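Local coordinates for protein hypoxanthine phosphoribosyltransferase (Leishmania donovani, PDB 7CMJ) that transfers the 5-phosphoribosyl group of phosphoribosylpyrophosphate onto hypoxanthine or guanine, making IMP and GMP in the purine salvage pathway, at residues Trp34-Lys39 and Tyr169-Ile174; Arg49-Thr54 and Asn118-Ile123; Ser94-Gly99 and Ser103-Met108; Val124-Asp129 and Tyr182-Ala187. All coordinates share one frame; numbering follows the deposited sequence.

All four contacts lie in the phosphoribosyltransferase domain and reach one mixed sheet. Interaction 1 sets helix 30-47 against strand 169-173; interaction 2 pins the loop after that helix to the start of strand 120-125. The centres of interactions 1 and 2 are about 20 Å apart. Interaction 4 takes up strand 120-125 where it ends; its centre is about 15 Å from that of interaction 1, which it touches through W34 and Y182. Interaction 3 joins strands 86-94 and 107-110 across the chain's centre from interaction 1, their centres about 29 Å apart. Its segments fall between those of interaction 2, themselves between those of interaction 1. The segments of interactions 1 and 4 alternate along the chain, and interaction 4 alone holds the metal and active-site residues.

Interaction 1 (Trp34-Lys39 and Tyr169-Ile174); sequences WAATAK and YPVITI
A36 of helix 30-47 meets V171 and I172 of strand 169-173 through its methyl group, and this apolar packing makes up most of the contact. V171 points at the helix, and its CG1, opposite the backbone N (chi1 -173°), is the branch that touches, 3.5 Å from CB of A36. From the next residue, CG1 of I172 reaches CB of A36 at 3.7 Å; the CA-CB bond of I172 does not aim at the helix, but its longer branch, extended at chi2, brings CG1 to the methyl and also packs on V33. The helix runs nearly antiparallel to the strand, the short axes at 157° and 7.7 Å apart at their closest, as expected of a helix laid over the sheet of the alpha/beta phosphoribosyltransferase fold. The mixed contact is that of T37, whose OG1 lies 3.7 Å from CG1 of V171, the two side chains crossing at a slant. That hydroxyl is buried, and its polar need is met within its own helix by a hydrogen bond to the carbonyl O of V33. T37 packs as well on F71, L75 and F78 of helix 69-81, and V171 shares F71, while the backbone of V171 pairs with that of V153 in the neighbouring strand.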
loop_
_atom_site.group_PDB
_atom_site.type_symbol
_atom_site.label_atom_id
_atom_site.label_comp_id
_atom_site.label_asym_id
_atom_site.label_seq_id
_atom_site.Cartn_x
_atom_site.Cartn_y
_atom_site.Cartn_z
ATOM N N TRP A 34 -21.606 11.215 21.886
ATOM C CA TRP A 34 -20.884 12.482 21.968
ATOM C C TRP A 34 -20.559 12.832 23.414
ATOM O O TRP A 34 -19.398 13.080 23.761
ATOM C CB TRP A 34 -21.699 13.607 21.322
ATOM C CG TRP A 34 -21.760 13.547 19.829
ATOM C CD1 TRP A 34 -20.915 12.865 19.000
ATOM C CD2 TRP A 34 -22.717 14.194 18.977
ATOM N NE1 TRP A 34 -21.288 13.045 17.689
ATOM C CE2 TRP A 34 -22.392 13.851 17.647
ATOM C CE3 TRP A 34 -23.819 15.016 19.210
ATOM C CZ2 TRP A 34 -23.129 14.301 16.562
ATOM C CZ3 TRP A 34 -24.546 15.457 18.134
ATOM C CH2 TRP A 34 -24.205 15.103 16.826
ATOM N N ALA A 35 -21.583 12.842 24.272
ATOM C CA ALA A 35 -21.399 13.133 25.688
ATOM C C ALA A 35 -20.323 12.254 26.311
ATOM O O ALA A 35 -19.473 12.739 27.068
ATOM C CB ALA A 35 -22.726 12.956 26.425
ATOM N N ALA A 36 -20.338 10.957 26.009
ATOM C CA ALA A 36 -19.266 10.097 26.491
ATOM C C ALA A 36 -17.921 10.529 25.924
ATOM O O ALA A 36 -16.912 10.539 26.639
ATOM C CB ALA A 36 -19.557 8.642 26.124
ATOM N N THR A 37 -17.882 10.887 24.638
ATOM C CA THR A 37 -16.601 11.210 24.025
ATOM C C THR A 37 -16.075 12.545 24.534
ATOM O O THR A 37 -14.870 12.697 24.762
ATOM C CB THR A 37 -16.733 11.195 22.511
ATOM O OG1 THR A 37 -17.244 9.925 22.106
ATOM C CG2 THR A 37 -15.389 11.397 21.848
ATOM N N ALA A 38 -16.966 13.507 24.771
ATOM C CA ALA A 38 -16.541 14.762 25.386
ATOM C C ALA A 38 -15.904 14.523 26.753
ATOM O O ALA A 38 -14.868 15.118 27.084
ATOM C CB ALA A 38 -17.730 15.706 25.500
ATOM N N LYS A 39 -16.512 13.654 27.559
ATOM C CA LYS A 39 -15.944 13.303 28.852
ATOM C C LYS A 39 -14.583 12.643 28.692
ATOM O O LYS A 39 -13.637 12.964 29.421
ATOM C CB LYS A 39 -16.910 12.379 29.594
ATOM C CG LYS A 39 -16.478 11.954 30.987
ATOM C CD LYS A 39 -16.809 10.492 31.203
ATOM C CE LYS A 39 -16.042 9.916 32.373
ATOM N NZ LYS A 39 -16.558 8.569 32.763
ATOM N N TYR A 169 -8.364 4.234 27.306
ATOM C CA TYR A 169 -9.507 5.135 27.385
ATOM C C TYR A 169 -10.694 4.420 26.760
ATOM O O TYR A 169 -10.933 4.538 25.549
ATOM C CB TYR A 169 -9.207 6.464 26.684
ATOM C CG TYR A 169 -8.062 7.224 27.338
ATOM C CD1 TYR A 169 -8.227 7.855 28.574
ATOM C CD2 TYR A 169 -6.810 7.288 26.735
ATOM C CE1 TYR A 169 -7.180 8.530 29.175
ATOM C CE2 TYR A 169 -5.765 7.962 27.330
ATOM C CZ TYR A 169 -5.952 8.580 28.545
ATOM O OH TYR A 169 -4.895 9.244 29.124
ATOM N N PRO A 170 -11.449 3.649 27.541
ATOM C CA PRO A 170 -12.738 3.133 27.060
ATOM C C PRO A 170 -13.811 4.206 27.201
ATOM O O PRO A 170 -13.972 4.794 28.275
ATOM C CB PRO A 170 -13.011 1.945 27.991
ATOM C CG PRO A 170 -12.303 2.307 29.286
ATOM C CD PRO A 170 -11.138 3.212 28.919
ATOM N N VAL A 171 -14.541 4.465 26.114
ATOM C CA VAL A 171 -15.541 5.531 26.086
ATOM C C VAL A 171 -16.867 5.031 26.645
ATOM O O VAL A 171 -17.354 5.529 27.673
ATOM C CB VAL A 171 -15.735 6.078 24.661
ATOM C CG1 VAL A 171 -16.661 7.300 24.669
ATOM C CG2 VAL A 171 -14.393 6.401 24.013
ATOM N N ILE A 172 -17.477 4.060 25.970
ATOM C CA ILE A 172 -18.735 3.481 26.424
ATOM C C ILE A 172 -18.519 2.006 26.724
ATOM O O ILE A 172 -18.200 1.222 25.824
ATOM C CB ILE A 172 -19.864 3.660 25.405
ATOM C CG1 ILE A 172 -20.080 5.136 25.113
ATOM C CG2 ILE A 172 -21.146 3.118 25.987
ATOM C CD1 ILE A 172 -21.228 5.405 24.165
ATOM N N THR A 173 -18.698 1.633 27.987
ATOM C CA THR A 173 -18.715 0.234 28.375
ATOM C C THR A 173 -20.051 -0.370 27.984
ATOM O O THR A 173 -21.103 0.185 28.286
ATOM C CB THR A 173 -18.489 0.085 29.872
ATOM O OG1 THR A 173 -17.108 0.317 30.163
ATOM C CG2 THR A 173 -18.860 -1.309 30.320
ATOM N N ILE A 174 -20.006 -1.538 27.351
ATOM C CA ILE A 174 -21.136 -2.013 26.555
ATOM C C ILE A 174 -21.207 -3.526 26.637
ATOM O O ILE A 174 -20.183 -4.195 26.798
ATOM C CB ILE A 174 -20.988 -1.548 25.110
ATOM C CG1 ILE A 174 -22.328 -1.135 24.569
ATOM C CG2 ILE A 174 -20.256 -2.573 24.248
ATOM C CD1 ILE A 174 -22.762 0.165 25.117
#

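Interaction 2 (Arg49-Thr54 and Asn118-Ile123); sequences RSFKLT and NRHILI
L53 and H120 mark the closest approach of the two backbones, yet their CA atoms are 9.0 Å apart, and side chains alone bridge the gap. The imidazole of H120, buried and aimed at the loop, reaches F51 with one end and L53 with another. Its CE1 lies 3.5 Å from CD1 of F51, and its ND1 sits over one face of the phenyl ring. The rings are 4.7 Å apart between centroids with planes at 57°, an oblique aromatic pair that is neither a parallel stack nor a T. CD2 of L53 lies 3.5 Å from CD2 of H120, a single methyl branch set at a slant to the imidazole. In the alpha/beta fold this joins the loop between helix 30-47 and strand 59-64 to the first residue of strand 120-125, far from the active site. H120 is held at two points: ND1 of the ring by a hydrogen bond with OG of S148, and the backbone by pairing with Y60 of strand 59-64. With CG beside the backbone N (chi1 -55°), the ring presents CE1 and NE2 to F51 and CD2 to L53. L53 packs further on L59, and the phenyl ring of F51 lies at the exposed margin.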
loop_
_atom_site.group_PDB
_atom_site.type_symbol
_atom_site.label_atom_id
_atom_site.label_comp_id
_atom_site.label_asym_id
_atom_site.label_seq_id
_atom_site.Cartn_x
_atom_site.Cartn_y
_atom_site.Cartn_z
ATOM N N ARG A 49 -1.619 17.073 30.100
ATOM C CA ARG A 49 -1.243 18.447 30.425
ATOM C C ARG A 49 0.237 18.536 30.780
ATOM O O ARG A 49 0.937 19.462 30.349
ATOM C CB ARG A 49 -2.095 18.978 31.580
ATOM N N SER A 50 0.734 17.566 31.545
ATOM C CA SER A 50 2.130 17.577 31.958
ATOM C C SER A 50 3.079 17.463 30.775
ATOM O O SER A 50 4.239 17.880 30.875
ATOM C CB SER A 50 2.393 16.431 32.940
ATOM O OG SER A 50 2.470 15.179 32.269
ATOM N N PHE A 51 2.618 16.920 29.658
ATOM C CA PHE A 51 3.540 16.622 28.573
ATOM C C PHE A 51 3.822 17.825 27.693
ATOM O O PHE A 51 4.600 17.693 26.740
ATOM C CB PHE A 51 3.009 15.459 27.730
ATOM C CG PHE A 51 3.320 14.114 28.314
ATOM C CD1 PHE A 51 4.609 13.610 28.263
ATOM C CD2 PHE A 51 2.335 13.365 28.939
ATOM C CE1 PHE A 51 4.912 12.376 28.810
ATOM C CE2 PHE A 51 2.629 12.130 29.490
ATOM C CZ PHE A 51 3.921 11.634 29.423
ATOM N N LYS A 52 3.229 18.978 27.996
ATOM C CA LYS A 52 3.462 20.201 27.239
ATOM C C LYS A 52 3.324 19.937 25.734
ATOM O O LYS A 52 4.284 19.993 24.962
ATOM C CB LYS A 52 4.835 20.780 27.592
ATOM C CG LYS A 52 4.861 21.572 28.884
ATOM C CD LYS A 52 4.260 22.963 28.674
ATOM C CE LYS A 52 3.770 23.591 29.990
ATOM N NZ LYS A 52 2.852 24.768 29.790
ATOM N N LEU A 53 2.101 19.605 25.333
ATOM C CA LEU A 53 1.846 19.362 23.921
ATOM C C LEU A 53 1.738 20.693 23.184
ATOM O O LEU A 53 1.042 21.613 23.632
ATOM C CB LEU A 53 0.579 18.528 23.711
ATOM C CG LEU A 53 0.586 17.056 24.157
ATOM C CD1 LEU A 53 -0.598 16.328 23.599
ATOM C CD2 LEU A 53 1.871 16.326 23.796
ATOM N N THR A 54 2.442 20.783 22.062
ATOM C CA THR A 54 2.537 21.937 21.185
ATOM C C THR A 54 1.874 21.590 19.859
ATOM O O THR A 54 1.484 20.448 19.618
ATOM C CB THR A 54 4.014 22.314 20.973
ATOM O OG1 THR A 54 4.703 22.262 22.227
ATOM C CG2 THR A 54 4.169 23.709 20.395
ATOM N N ASN A 118 9.460 9.598 18.632
ATOM C CA ASN A 118 9.401 10.500 19.778
ATOM C C ASN A 118 8.158 11.395 19.753
ATOM O O ASN A 118 8.219 12.592 20.050
ATOM C CB ASN A 118 10.667 11.338 19.868
ATOM C CG ASN A 118 10.877 11.880 21.248
ATOM O OD1 ASN A 118 10.878 11.125 22.217
ATOM N ND2 ASN A 118 11.050 13.195 21.356
ATOM N N ARG A 119 7.020 10.807 19.400
ATOM C CA ARG A 119 5.737 11.487 19.425
ATOM C C ARG A 119 4.764 10.696 20.284
ATOM O O ARG A 119 4.969 9.507 20.560
ATOM C CB ARG A 119 5.157 11.652 18.023
ATOM C CG ARG A 119 6.057 12.407 17.093
ATOM C CD ARG A 119 5.823 13.868 17.340
ATOM N NE ARG A 119 7.063 14.581 17.563
ATOM C CZ ARG A 119 7.740 15.184 16.596
ATOM N NH1 ARG A 119 7.283 15.151 15.348
ATOM N NH2 ARG A 119 8.878 15.801 16.880
ATOM N N HIS A 120 3.697 11.368 20.705
ATOM C CA HIS A 120 2.669 10.726 21.506
ATOM C C HIS A 120 1.541 10.272 20.594
ATOM O O HIS A 120 0.899 11.088 19.922
ATOM C CB HIS A 120 2.162 11.647 22.611
ATOM C CG HIS A 120 3.243 12.187 23.498
ATOM N ND1 HIS A 120 3.860 11.432 24.476
ATOM C CD2 HIS A 120 3.788 13.424 23.583
ATOM C CE1 HIS A 120 4.754 12.173 25.108
ATOM N NE2 HIS A 120 4.727 13.389 24.588
ATOM N N ILE A 121 1.291 8.970 20.584
ATOM C CA ILE A 121 0.333 8.368 19.671
ATOM C C ILE A 121 -0.820 7.780 20.458
ATOM O O ILE A 121 -0.622 7.118 21.486
ATOM C CB ILE A 121 0.971 7.267 18.812
ATOM C CG1 ILE A 121 2.200 7.793 18.085
ATOM C CG2 ILE A 121 -0.079 6.676 17.862
ATOM C CD1 ILE A 121 2.942 6.684 17.472
ATOM N N LEU A 122 -2.017 7.996 19.953
ATOM C CA LEU A 122 -3.220 7.372 20.471
ATOM C C LEU A 122 -3.820 6.533 19.350
ATOM O O LEU A 122 -4.248 7.076 18.327
ATOM C CB LEU A 122 -4.193 8.432 20.965
ATOM C CG LEU A 122 -5.320 7.946 21.868
ATOM C CD1 LEU A 122 -4.720 7.269 23.081
ATOM C CD2 LEU A 122 -6.212 9.135 22.271
ATOM N N ILE A 123 -3.812 5.213 19.517
ATOM C CA ILE A 123 -4.460 4.321 18.560
ATOM C C ILE A 123 -5.967 4.442 18.757
ATOM O O ILE A 123 -6.475 4.225 19.864
ATOM C CB ILE A 123 -3.992 2.868 18.740
ATOM C CG1 ILE A 123 -2.501 2.742 18.443
ATOM C CG2 ILE A 123 -4.781 1.933 17.841
ATOM C CD1 ILE A 123 -1.955 1.344 18.652
#

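Interaction 3 (Ser94-Gly99 and Ser103-Met108); sequences SSYGTG and SGQVRM
S94 and R107 face each other as an antiparallel hydrogen-bonded pair, each giving its N-H to the other's carbonyl. The bond from N of S94 to O of R107 is 2.9 Å long; that from N of R107 to O of S94 is 3.0 Å and lies in the carbonyl plane. Beyond the pair, the ring of Y96 swings back against the opposite backbone. Its CE2 approaches the V106-R107 peptide obliquely, and O of Q105 sits at the ring edge, 3.5 Å from CD2. OH of Y96 lies near CB of R107, the side chains crossing at about a right angle. A water takes the N-H of Y96 at 2.9 Å and gives a hydrogen to O of Q105. In the second shell OG of S103 accepts from N of Q105, an ST turn, and from NE2 of Q105; with OE1 bonded to N of V116 of the third subunit, this holds the amide's rotation. O of V112 of that subunit bonds the hydroxyl of Y96, and its D111 holds R107. The hairpin matches the flexible loop of purine phosphoribosyltransferases, which probably closes over substrates. It connects strand 86-94 to 107-110, the sheet's outermost strand within the chain, with V106 packed on Y136 and L137 of helix 131-142.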
loop_
_atom_site.group_PDB
_atom_site.type_symbol
_atom_site.label_atom_id
_atom_site.label_comp_id
_atom_site.label_asym_id
_atom_site.label_seq_id
_atom_site.Cartn_x
_atom_site.Cartn_y
_atom_site.Cartn_z
ATOM N N SER A 94 -5.164 -5.602 6.298
ATOM C CA SER A 94 -5.989 -6.706 5.848
ATOM C C SER A 94 -5.628 -7.941 6.666
ATOM O O SER A 94 -4.473 -8.113 7.071
ATOM C CB SER A 94 -5.781 -6.911 4.338
ATOM O OG SER A 94 -5.871 -8.263 3.928
ATOM N N SER A 95 -6.620 -8.770 6.961
ATOM C CA SER A 95 -6.344 -10.011 7.676
ATOM C C SER A 95 -5.752 -11.054 6.746
ATOM O O SER A 95 -5.973 -11.031 5.533
ATOM C CB SER A 95 -7.612 -10.569 8.304
ATOM O OG SER A 95 -7.961 -9.789 9.426
ATOM N N TYR A 96 -5.008 -11.992 7.323
ATOM C CA TYR A 96 -4.450 -13.084 6.534
ATOM C C TYR A 96 -5.388 -14.291 6.562
ATOM O O TYR A 96 -6.133 -14.510 7.519
ATOM C CB TYR A 96 -3.052 -13.491 7.032
ATOM C CG TYR A 96 -1.957 -12.453 6.836
ATOM C CD1 TYR A 96 -1.305 -12.310 5.619
ATOM C CD2 TYR A 96 -1.563 -11.630 7.887
ATOM C CE1 TYR A 96 -0.296 -11.361 5.451
ATOM C CE2 TYR A 96 -0.560 -10.696 7.730
ATOM C CZ TYR A 96 0.068 -10.555 6.511
ATOM O OH TYR A 96 1.063 -9.607 6.375
ATOM N N GLY A 97 -5.333 -15.087 5.493
ATOM C CA GLY A 97 -6.207 -16.239 5.406
ATOM C C GLY A 97 -5.882 -17.343 6.393
ATOM O O GLY A 97 -6.774 -18.104 6.788
ATOM N N THR A 98 -4.619 -17.458 6.801
ATOM C CA THR A 98 -4.178 -18.593 7.612
ATOM C C THR A 98 -2.798 -18.283 8.175
ATOM O O THR A 98 -2.175 -17.277 7.825
ATOM C CB THR A 98 -4.151 -19.892 6.785
ATOM N N GLY A 99 -2.319 -19.173 9.043
ATOM C CA GLY A 99 -0.987 -19.046 9.599
ATOM C C GLY A 99 -0.849 -18.034 10.711
ATOM O O GLY A 99 0.279 -17.692 11.089
ATOM N N SER A 103 0.186 -14.510 17.094
ATOM C CA SER A 103 0.799 -13.216 16.811
ATOM C C SER A 103 -0.181 -12.145 16.366
ATOM O O SER A 103 0.110 -10.953 16.522
ATOM C CB SER A 103 1.884 -13.363 15.732
ATOM O OG SER A 103 1.350 -13.321 14.407
ATOM N N GLY A 104 -1.318 -12.524 15.795
ATOM C CA GLY A 104 -2.283 -11.524 15.392
ATOM C C GLY A 104 -1.800 -10.588 14.318
ATOM O O GLY A 104 -2.346 -9.485 14.171
ATOM N N GLN A 105 -0.783 -10.987 13.553
ATOM C CA GLN A 105 -0.240 -10.078 12.559
ATOM C C GLN A 105 -1.261 -9.832 11.457
ATOM O O GLN A 105 -2.128 -10.666 11.170
ATOM C CB GLN A 105 1.067 -10.610 11.977
ATOM C CG GLN A 105 0.948 -11.970 11.315
ATOM C CD GLN A 105 2.298 -12.559 10.981
ATOM O OE1 GLN A 105 2.805 -12.405 9.876
ATOM N NE2 GLN A 105 2.902 -13.203 11.951
ATOM N N VAL A 106 -1.175 -8.641 10.875
ATOM C CA VAL A 106 -2.010 -8.238 9.759
ATOM C C VAL A 106 -1.125 -7.563 8.728
ATOM O O VAL A 106 -0.073 -6.990 9.048
ATOM C CB VAL A 106 -3.149 -7.290 10.194
ATOM C CG1 VAL A 106 -4.228 -8.072 10.897
ATOM C CG2 VAL A 106 -2.601 -6.195 11.103
ATOM N N ARG A 107 -1.571 -7.626 7.479
ATOM C CA ARG A 107 -0.833 -7.015 6.387
ATOM C C ARG A 107 -1.154 -5.525 6.344
ATOM O O ARG A 107 -2.275 -5.128 6.016
ATOM C CB ARG A 107 -1.167 -7.715 5.074
ATOM C CG ARG A 107 -0.464 -7.136 3.875
ATOM C CD ARG A 107 -0.928 -7.805 2.608
ATOM N NE ARG A 107 0.085 -7.740 1.554
ATOM C CZ ARG A 107 0.012 -8.410 0.411
ATOM N NH1 ARG A 107 -1.035 -9.192 0.182
ATOM N NH2 ARG A 107 0.975 -8.299 -0.500
ATOM N N MET A 108 -0.164 -4.707 6.678
ATOM C CA MET A 108 -0.279 -3.267 6.509
ATOM C C MET A 108 -0.488 -2.923 5.041
ATOM O O MET A 108 0.364 -3.222 4.199
ATOM C CB MET A 108 0.973 -2.580 7.033
ATOM C CG MET A 108 0.683 -1.223 7.627
ATOM S SD MET A 108 -0.654 -1.223 8.872
ATOM C CE MET A 108 -0.143 -2.460 10.097
HETATM O O HOH W 1 -4.747 -12.018 10.223
#

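Interaction 4 (Val124-Asp129 and Tyr182-Ala187); sequences VEDIVD and YGMDYA. With BA (barium ion), chain D; MG (magnesium ion), chain C.
OD2 of D126, whose other carboxylate oxygen meets M184, binds the barium ion at 2.5 Å. OE1 of E125 is the second protein ligand, 2.4 Å from the same ion, and two waters complete the ligands seen. CG of D126 lies between its backbone N and carbonyl carbon (chi1 53°), a turn that brings OD2 beside OE1 of E125 on the metal and leaves OD1 for the facing loop. There OD1 comes within 3.4 Å of CG of M184, as the two side chains slide past each other in opposite directions. The thioether sulfur of M184 is the apolar partner: CD1 of I127 lies 3.7 Å from SD of M184, the side chains at about a right angle. M184 also packs on V179 and I196, of strands 179-180 and 196-199. The next residue, D185, binds the magnesium ion through OD1 at 2.2 Å, with three waters and one further atom from elsewhere in the same shell. Its OD2 turns instead to the backbone N of E188. Nearby, D129 is paired with K157 in a salt bridge and is probably the proton acceptor. D126 and M184 thus link two metal-binding loops, the one starting at E125 and the one carrying D185, at the C-terminal end of strand 120-125. E125 to T133 belongs to the phosphoribosylpyrophosphate-binding motif of type I phosphoribosyltransferases: hydrophobic strand residues, then the acidic pair, then the loop that probably receives the 5'-phosphate of GMP.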
loop_
_atom_site.group_PDB
_atom_site.type_symbol
_atom_site.label_atom_id
_atom_site.label_comp_id
_atom_site.label_asym_id
_atom_site.label_seq_id
_atom_site.Cartn_x
_atom_site.Cartn_y
_atom_site.Cartn_z
ATOM N N VAL A 124 -6.682 4.801 17.691
ATOM C CA VAL A 124 -8.124 5.006 17.755
ATOM C C VAL A 124 -8.839 3.776 17.214
ATOM O O VAL A 124 -8.691 3.419 16.041
ATOM C CB VAL A 124 -8.555 6.262 16.996
ATOM C CG1 VAL A 124 -10.084 6.392 17.048
ATOM C CG2 VAL A 124 -7.870 7.477 17.590
ATOM N N GLU A 125 -9.641 3.150 18.065
ATOM C CA GLU A 125 -10.384 1.956 17.710
ATOM C C GLU A 125 -11.863 2.119 18.060
ATOM O O GLU A 125 -12.228 2.786 19.035
ATOM C CB GLU A 125 -9.797 0.709 18.419
ATOM C CG GLU A 125 -8.717 0.005 17.633
ATOM C CD GLU A 125 -9.281 -0.727 16.431
ATOM O OE1 GLU A 125 -10.508 -0.615 16.232
ATOM O OE2 GLU A 125 -8.516 -1.402 15.698
ATOM N N ASP A 126 -12.710 1.483 17.247
ATOM C CA ASP A 126 -14.141 1.424 17.527
ATOM C C ASP A 126 -14.464 0.326 18.552
ATOM O O ASP A 126 -15.201 0.562 19.510
ATOM C CB ASP A 126 -14.907 1.213 16.211
ATOM C CG ASP A 126 -14.397 0.021 15.442
ATOM O OD1 ASP A 126 -14.918 -0.299 14.347
ATOM O OD2 ASP A 126 -13.451 -0.609 15.958
ATOM N N ILE A 127 -13.925 -0.881 18.349
ATOM C CA ILE A 127 -14.069 -2.027 19.240
ATOM C C ILE A 127 -12.758 -2.796 19.218
ATOM O O ILE A 127 -12.067 -2.833 18.196
ATOM C CB ILE A 127 -15.194 -2.989 18.804
ATOM C CG1 ILE A 127 -16.519 -2.278 18.714
ATOM C CG2 ILE A 127 -15.342 -4.176 19.778
ATOM C CD1 ILE A 127 -17.424 -2.989 17.794
ATOM N N VAL A 128 -12.439 -3.445 20.338
ATOM C CA VAL A 128 -11.322 -4.382 20.412
ATOM C C VAL A 128 -11.879 -5.776 20.125
ATOM O O VAL A 128 -12.395 -6.442 21.025
ATOM C CB VAL A 128 -10.628 -4.331 21.774
ATOM C CG1 VAL A 128 -9.544 -5.396 21.842
ATOM C CG2 VAL A 128 -10.062 -2.954 22.056
ATOM N N ASP A 129 -11.778 -6.230 18.872
ATOM C CA ASP A 129 -12.332 -7.532 18.512
ATOM C C ASP A 129 -11.294 -8.647 18.499
ATOM O O ASP A 129 -11.671 -9.819 18.442
ATOM C CB ASP A 129 -13.046 -7.470 17.150
ATOM C CG ASP A 129 -14.576 -7.504 17.288
ATOM O OD1 ASP A 129 -15.098 -8.049 18.296
ATOM O OD2 ASP A 129 -15.262 -6.976 16.384
ATOM N N TYR A 182 -22.388 4.463 13.273
ATOM C CA TYR A 182 -21.287 5.299 13.753
ATOM C C TYR A 182 -19.948 4.801 13.214
ATOM O O TYR A 182 -18.974 4.634 13.944
ATOM C CB TYR A 182 -21.280 5.383 15.287
ATOM C CG TYR A 182 -20.558 6.612 15.824
ATOM C CD1 TYR A 182 -21.143 7.877 15.736
ATOM C CD2 TYR A 182 -19.285 6.512 16.405
ATOM C CE1 TYR A 182 -20.494 9.009 16.210
ATOM C CE2 TYR A 182 -18.622 7.643 16.878
ATOM C CZ TYR A 182 -19.235 8.892 16.776
ATOM O OH TYR A 182 -18.596 10.020 17.246
ATOM N N GLY A 183 -19.909 4.551 11.909
ATOM C CA GLY A 183 -18.715 4.062 11.256
ATOM C C GLY A 183 -18.598 2.555 11.176
ATOM O O GLY A 183 -17.918 2.050 10.277
ATOM N N MET A 184 -19.236 1.824 12.078
ATOM C CA MET A 184 -19.105 0.375 12.117
ATOM C C MET A 184 -20.121 -0.285 11.194
ATOM O O MET A 184 -21.214 0.241 10.965
ATOM C CB MET A 184 -19.260 -0.139 13.547
ATOM C CG MET A 184 -18.216 0.455 14.471
ATOM S SD MET A 184 -18.563 0.163 16.209
ATOM C CE MET A 184 -19.978 1.243 16.448
ATOM N N ASP A 185 -19.748 -1.455 10.669
ATOM C CA ASP A 185 -20.387 -2.015 9.489
ATOM C C ASP A 185 -20.976 -3.396 9.739
ATOM O O ASP A 185 -20.600 -4.118 10.670
ATOM C CB ASP A 185 -19.401 -2.113 8.307
ATOM C CG ASP A 185 -18.507 -3.354 8.378
ATOM O OD1 ASP A 185 -17.737 -3.487 9.358
ATOM O OD2 ASP A 185 -18.567 -4.196 7.450
ATOM N N TYR A 186 -21.924 -3.737 8.868
ATOM C CA TYR A 186 -22.296 -5.114 8.587
ATOM C C TYR A 186 -22.223 -5.332 7.084
ATOM O O TYR A 186 -23.010 -4.739 6.333
ATOM C CB TYR A 186 -23.691 -5.453 9.073
ATOM C CG TYR A 186 -24.058 -6.831 8.613
ATOM C CD1 TYR A 186 -25.139 -7.049 7.762
ATOM C CD2 TYR A 186 -23.286 -7.921 8.993
ATOM C CE1 TYR A 186 -25.459 -8.325 7.338
ATOM C CE2 TYR A 186 -23.592 -9.194 8.573
ATOM C CZ TYR A 186 -24.673 -9.393 7.751
ATOM O OH TYR A 186 -24.947 -10.678 7.355
ATOM N N ALA A 187 -21.298 -6.198 6.655
ATOM C CA ALA A 187 -21.095 -6.496 5.240
ATOM C C ALA A 187 -20.858 -5.208 4.457
ATOM O O ALA A 187 -21.371 -5.015 3.350
ATOM C CB ALA A 187 -22.274 -7.288 4.673
HETATM BA BA BA D . -11.766 -1.520 14.376
HETATM MG MG MG C . -16.103 -4.773 9.940
HETATM O O HOH W 2 -12.108 -3.480 15.881
HETATM O O HOH W 3 -15.840 -6.198 8.109
HETATM O O HOH W 4 -17.800 -5.740 11.444
HETATM O O HOH W 5 -16.545 -3.204 11.530
HETATM O O HOH W 6 -11.318 1.120 13.383
#